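PDB 4LHB: molybdopterin adenylyltransferase from Pyrococcus furiosus, which catalyses the ATP-dependent adenylylation of molybdopterin, a step in biosynthesis of the molybdenum cofactor, releasing diphosphate. Local coordinates for residues C[47-50]-C[51-55]; C[174-177]-C[178-181]. All coordinates share one frame; numbering follows the deposited sequence.

Contact 1 (C[47-50]-C[51-55])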
loop_
_atom_site.group_PDB
_atom_site.type_symbol
_atom_site.label_atom_id
_atom_site.label_comp_id
_atom_site.label_asym_id
_atom_site.label_seq_id
_atom_site.Cartn_x
_atom_site.Cartn_y
_atom_site.Cartn_z
ATOM N N ARG C 47 10.940 4.741 -35.062
ATOM C CA ARG C 47 11.045 3.287 -35.126
ATOM C C ARG C 47 9.683 2.828 -35.624
ATOM O O ARG C 47 8.655 3.421 -35.281
ATOM C CB ARG C 47 11.418 2.693 -33.753
ATOM C CG ARG C 47 11.283 1.169 -33.622
ATOM C CD ARG C 47 12.201 0.539 -32.564
ATOM N NE ARG C 47 12.131 1.185 -31.237
ATOM C CZ ARG C 47 11.344 0.816 -30.210
ATOM N NH1 ARG C 47 10.496 -0.206 -30.316
ATOM N NH2 ARG C 47 11.389 1.493 -29.055
ATOM N N GLU C 48 9.684 1.821 -36.491
ATOM C CA GLU C 48 8.451 1.236 -37.012
ATOM C C GLU C 48 7.893 0.330 -35.919
ATOM O O GLU C 48 8.658 -0.419 -35.290
ATOM C CB GLU C 48 8.773 0.396 -38.250
ATOM C CG GLU C 48 7.602 -0.225 -39.007
ATOM C CD GLU C 48 8.066 -1.155 -40.147
ATOM O OE1 GLU C 48 7.188 -1.817 -40.755
ATOM O OE2 GLU C 48 9.302 -1.241 -40.436
ATOM N N ASP C 49 6.582 0.411 -35.678
ATOM C CA ASP C 49 5.932 -0.486 -34.720
ATOM C C ASP C 49 5.667 -1.890 -35.305
ATOM O O ASP C 49 4.727 -2.064 -36.093
ATOM C CB ASP C 49 4.604 0.108 -34.292
ATOM C CG ASP C 49 3.931 -0.695 -33.227
ATOM O OD1 ASP C 49 4.597 -1.538 -32.597
ATOM O OD2 ASP C 49 2.733 -0.472 -33.020
ATOM N N LYS C 50 6.464 -2.875 -34.910
ATOM C CA LYS C 50 6.262 -4.232 -35.397
ATOM C C LYS C 50 5.401 -5.061 -34.412
ATOM O O LYS C 50 4.736 -5.998 -34.835
ATOM C CB LYS C 50 7.616 -4.924 -35.732
ATOM C CG LYS C 50 8.246 -4.558 -37.102
ATOM C CD LYS C 50 7.411 -5.018 -38.325
ATOM C CE LYS C 50 8.176 -4.966 -39.668
ATOM N NZ LYS C 50 7.440 -5.475 -40.881
ATOM N N SER C 51 5.357 -4.660 -33.132
ATOM C CA SER C 51 4.679 -5.428 -32.072
ATOM C C SER C 51 3.156 -5.221 -31.988
ATOM O O SER C 51 2.402 -6.190 -31.854
ATOM C CB SER C 51 5.314 -5.159 -30.706
ATOM O OG SER C 51 6.631 -5.679 -30.654
ATOM N N GLY C 52 2.693 -3.980 -32.017
ATOM C CA GLY C 52 1.252 -3.741 -32.088
ATOM C C GLY C 52 0.586 -4.589 -33.191
ATOM O O GLY C 52 -0.312 -5.377 -32.921
ATOM N N PRO C 53 1.042 -4.439 -34.450
ATOM C CA PRO C 53 0.438 -5.183 -35.588
ATOM C C PRO C 53 0.436 -6.685 -35.428
ATOM O O PRO C 53 -0.551 -7.326 -35.803
ATOM C CB PRO C 53 1.319 -4.763 -36.784
ATOM C CG PRO C 53 1.723 -3.371 -36.412
ATOM C CD PRO C 53 2.031 -3.444 -34.930
ATOM N N LEU C 54 1.512 -7.242 -34.886
ATOM C CA LEU C 54 1.510 -8.660 -34.568
ATOM C C LEU C 54 0.319 -8.986 -33.628
ATOM O O LEU C 54 -0.520 -9.823 -33.966
ATOM C CB LEU C 54 2.839 -9.085 -33.952
ATOM C CG LEU C 54 2.946 -10.554 -33.531
ATOM C CD1 LEU C 54 2.447 -11.502 -34.642
ATOM C CD2 LEU C 54 4.398 -10.848 -33.118
ATOM N N ILE C 55 0.229 -8.288 -32.491
ATOM C CA ILE C 55 -0.877 -8.461 -31.530
ATOM C C ILE C 55 -2.218 -8.358 -32.237
ATOM O O ILE C 55 -3.113 -9.154 -31.963
ATOM C CB ILE C 55 -0.830 -7.452 -30.324
ATOM C CG1 ILE C 55 0.434 -7.631 -29.462
ATOM C CG2 ILE C 55 -2.014 -7.577 -29.382
ATOM C CD1 ILE C 55 0.843 -6.355 -28.736
#
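D49 caps the start of helix 51-60 through G52 and S51, in a local contact where the loop after helix 40-44 turns into that helix. Its CG lies opposite the backbone N (chi1 -175°), and this swings the carboxylate round to the first turn. There D49 OD1 accepts from G52 N at 3.2 Å in a nearly straight bond, on the syn side but 34° out of the carboxylate plane. A weak, more bent bond reaches D49 OD1 from S51 N at 3.3 Å as well. The other oxygen, OD2, is bonded to the hydroxyl of Y68 and weakly to T37, so the group that caps the helix is itself held from the sheet. The helix belongs to the beta-alpha-beta connection between strands 32-38 and 64-71, parallel neighbours in the sheet. P53, which has no N-H to offer, sits in the first turn with its ring turned back to the loop, CD 3.2 Å from D49 O. One residue further on, L54 N makes a weak bond to K50 O at 3.5 Å, and I55 N follows with a regular bond to S51 O at 3.1 Å. S51 OG is bonded to G161 O, just ahead of helix 163-184.

Contact 2 (C[174-177]-C[178-181])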
loop_
_atom_site.group_PDB
_atom_site.type_symbol
_atom_site.label_atom_id
_atom_site.label_comp_id
_atom_site.label_asym_id
_atom_site.label_seq_id
_atom_site.Cartn_x
_atom_site.Cartn_y
_atom_site.Cartn_z
ATOM N N LYS C 174 -3.933 -15.969 -26.061
ATOM C CA LYS C 174 -4.669 -16.883 -26.936
ATOM C C LYS C 174 -5.146 -18.111 -26.154
ATOM O O LYS C 174 -6.289 -18.506 -26.276
ATOM C CB LYS C 174 -3.819 -17.334 -28.140
ATOM C CG LYS C 174 -3.435 -16.219 -29.129
ATOM C CD LYS C 174 -3.967 -16.389 -30.567
ATOM C CE LYS C 174 -3.263 -17.485 -31.402
ATOM N NZ LYS C 174 -1.793 -17.308 -31.621
ATOM N N SER C 175 -4.296 -18.704 -25.329
ATOM C CA SER C 175 -4.728 -19.842 -24.525
ATOM C C SER C 175 -5.753 -19.504 -23.426
ATOM O O SER C 175 -6.629 -20.349 -23.135
ATOM C CB SER C 175 -3.523 -20.530 -23.943
ATOM O OG SER C 175 -3.892 -21.531 -23.044
ATOM N N GLU C 176 -5.727 -18.281 -22.853
ATOM C CA GLU C 176 -6.549 -18.041 -21.657
ATOM C C GLU C 176 -7.560 -16.942 -21.718
ATOM O O GLU C 176 -8.365 -16.784 -20.774
ATOM C CB GLU C 176 -5.682 -17.849 -20.438
ATOM C CG GLU C 176 -4.659 -18.956 -20.260
ATOM C CD GLU C 176 -5.318 -20.310 -20.081
ATOM O OE1 GLU C 176 -4.738 -21.316 -20.501
ATOM O OE2 GLU C 176 -6.411 -20.360 -19.494
ATOM N N VAL C 177 -7.570 -16.182 -22.800
ATOM C CA VAL C 177 -8.459 -15.012 -22.839
ATOM C C VAL C 177 -9.902 -15.346 -22.487
ATOM O O VAL C 177 -10.534 -14.632 -21.683
ATOM C CB VAL C 177 -8.366 -14.212 -24.148
ATOM C CG1 VAL C 177 -8.741 -15.070 -25.358
ATOM C CG2 VAL C 177 -9.240 -12.967 -24.033
ATOM N N PHE C 178 -10.415 -16.468 -22.995
ATOM C CA PHE C 178 -11.832 -16.845 -22.708
ATOM C C PHE C 178 -12.003 -17.393 -21.307
ATOM O O PHE C 178 -12.983 -17.072 -20.643
ATOM C CB PHE C 178 -12.340 -17.855 -23.716
ATOM C CG PHE C 178 -12.549 -17.293 -25.064
ATOM C CD1 PHE C 178 -13.634 -16.469 -25.320
ATOM C CD2 PHE C 178 -11.670 -17.580 -26.081
ATOM C CE1 PHE C 178 -13.846 -15.922 -26.594
ATOM C CE2 PHE C 178 -11.867 -17.057 -27.349
ATOM C CZ PHE C 178 -12.963 -16.228 -27.622
ATOM N N HIS C 179 -11.062 -18.203 -20.836
ATOM C CA HIS C 179 -11.143 -18.606 -19.405
ATOM C C HIS C 179 -11.245 -17.356 -18.515
ATOM O O HIS C 179 -12.117 -17.221 -17.607
ATOM C CB HIS C 179 -9.938 -19.414 -18.954
ATOM C CG HIS C 179 -9.785 -20.757 -19.612
ATOM N ND1 HIS C 179 -10.758 -21.350 -20.337
ATOM C CD2 HIS C 179 -8.719 -21.655 -19.592
ATOM C CE1 HIS C 179 -10.320 -22.550 -20.759
ATOM N NE2 HIS C 179 -9.075 -22.726 -20.318
ATOM N N ILE C 180 -10.376 -16.395 -18.812
ATOM C CA ILE C 180 -10.265 -15.202 -17.975
ATOM C C ILE C 180 -11.571 -14.441 -18.073
ATOM O O ILE C 180 -12.167 -14.069 -17.052
ATOM C CB ILE C 180 -9.056 -14.302 -18.334
ATOM C CG1 ILE C 180 -7.742 -15.033 -18.073
ATOM C CG2 ILE C 180 -9.106 -13.108 -17.453
ATOM C CD1 ILE C 180 -6.521 -14.566 -18.812
ATOM N N LEU C 181 -12.054 -14.223 -19.287
ATOM C CA LEU C 181 -13.240 -13.365 -19.393
ATOM C C LEU C 181 -14.404 -13.987 -18.668
ATOM O O LEU C 181 -15.219 -13.286 -18.072
ATOM C CB LEU C 181 -13.603 -13.093 -20.837
ATOM C CG LEU C 181 -12.707 -12.060 -21.531
ATOM C CD1 LEU C 181 -12.866 -12.245 -23.049
ATOM C CD2 LEU C 181 -13.088 -10.664 -21.019
HETATM O O HOH W 1 -9.253 -19.457 -22.867
HETATM O O HOH W 2 -5.869 -23.575 -20.627
#
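E176 and V177 each hand their carbonyl to the residue four places on, carrying helix 163-184 across a kink near its C-terminal end. I180 N meets E176 O at 2.8 Å, nearly in line with the carbonyl bond. L181 N reaches V177 O at 2.9 Å from a direction tilted 23° out of the carbonyl plane. The kink falls where the N-H groups of F178 and H179 lack a bond to the preceding turn. For H179 a water makes good the loss: it accepts from H179 N at 3.0 Å and donates to S175 O at 2.8 Å, replacing the direct i to i+4 bond with a bridge. In this long amphipathic helix against the central sheet, V177 and L181 run side by side, CG2 to CD1 at 3.8 Å, over V92 of strand 92-96, with F31 also beside them. I180 packs on V155 and F157 and touches V138 of a second subunit, whose Y135 meets S175 and E176 and whose L139 meets H179. On this subunit-facing side the E176 chain folds at chi2 (-61°), and OE1 receives S175 OG at 2.7 Å from above the carboxylate plane. A second water also donates to that oxygen and has a weak bond, at 3.3 Å, to H179 NE2. The H179 carbonyl accepts from H183 ND1 a turn later.

Overall arrangement
Both contacts are short-range and partly buried, and each deals with N-H groups that a helix does not bond in the regular way. At contact 1, the beginning of a helix, a side-chain carboxylate supplies the acceptor; at contact 2, a kink well along another helix, a water does so for H179. The surroundings differ as well. Residues 47-55 touch no other subunit, and the side chains of D49 and S51 are tied to the sheet and to the loop before helix 163-184, whereas 174-181 divides between an apolar face on the sheet and a side meeting a second subunit. Helix 163-184 links them, since L54 and I55 of contact 1 pack on its earlier turns; the contact centres lie about 22 Å apart.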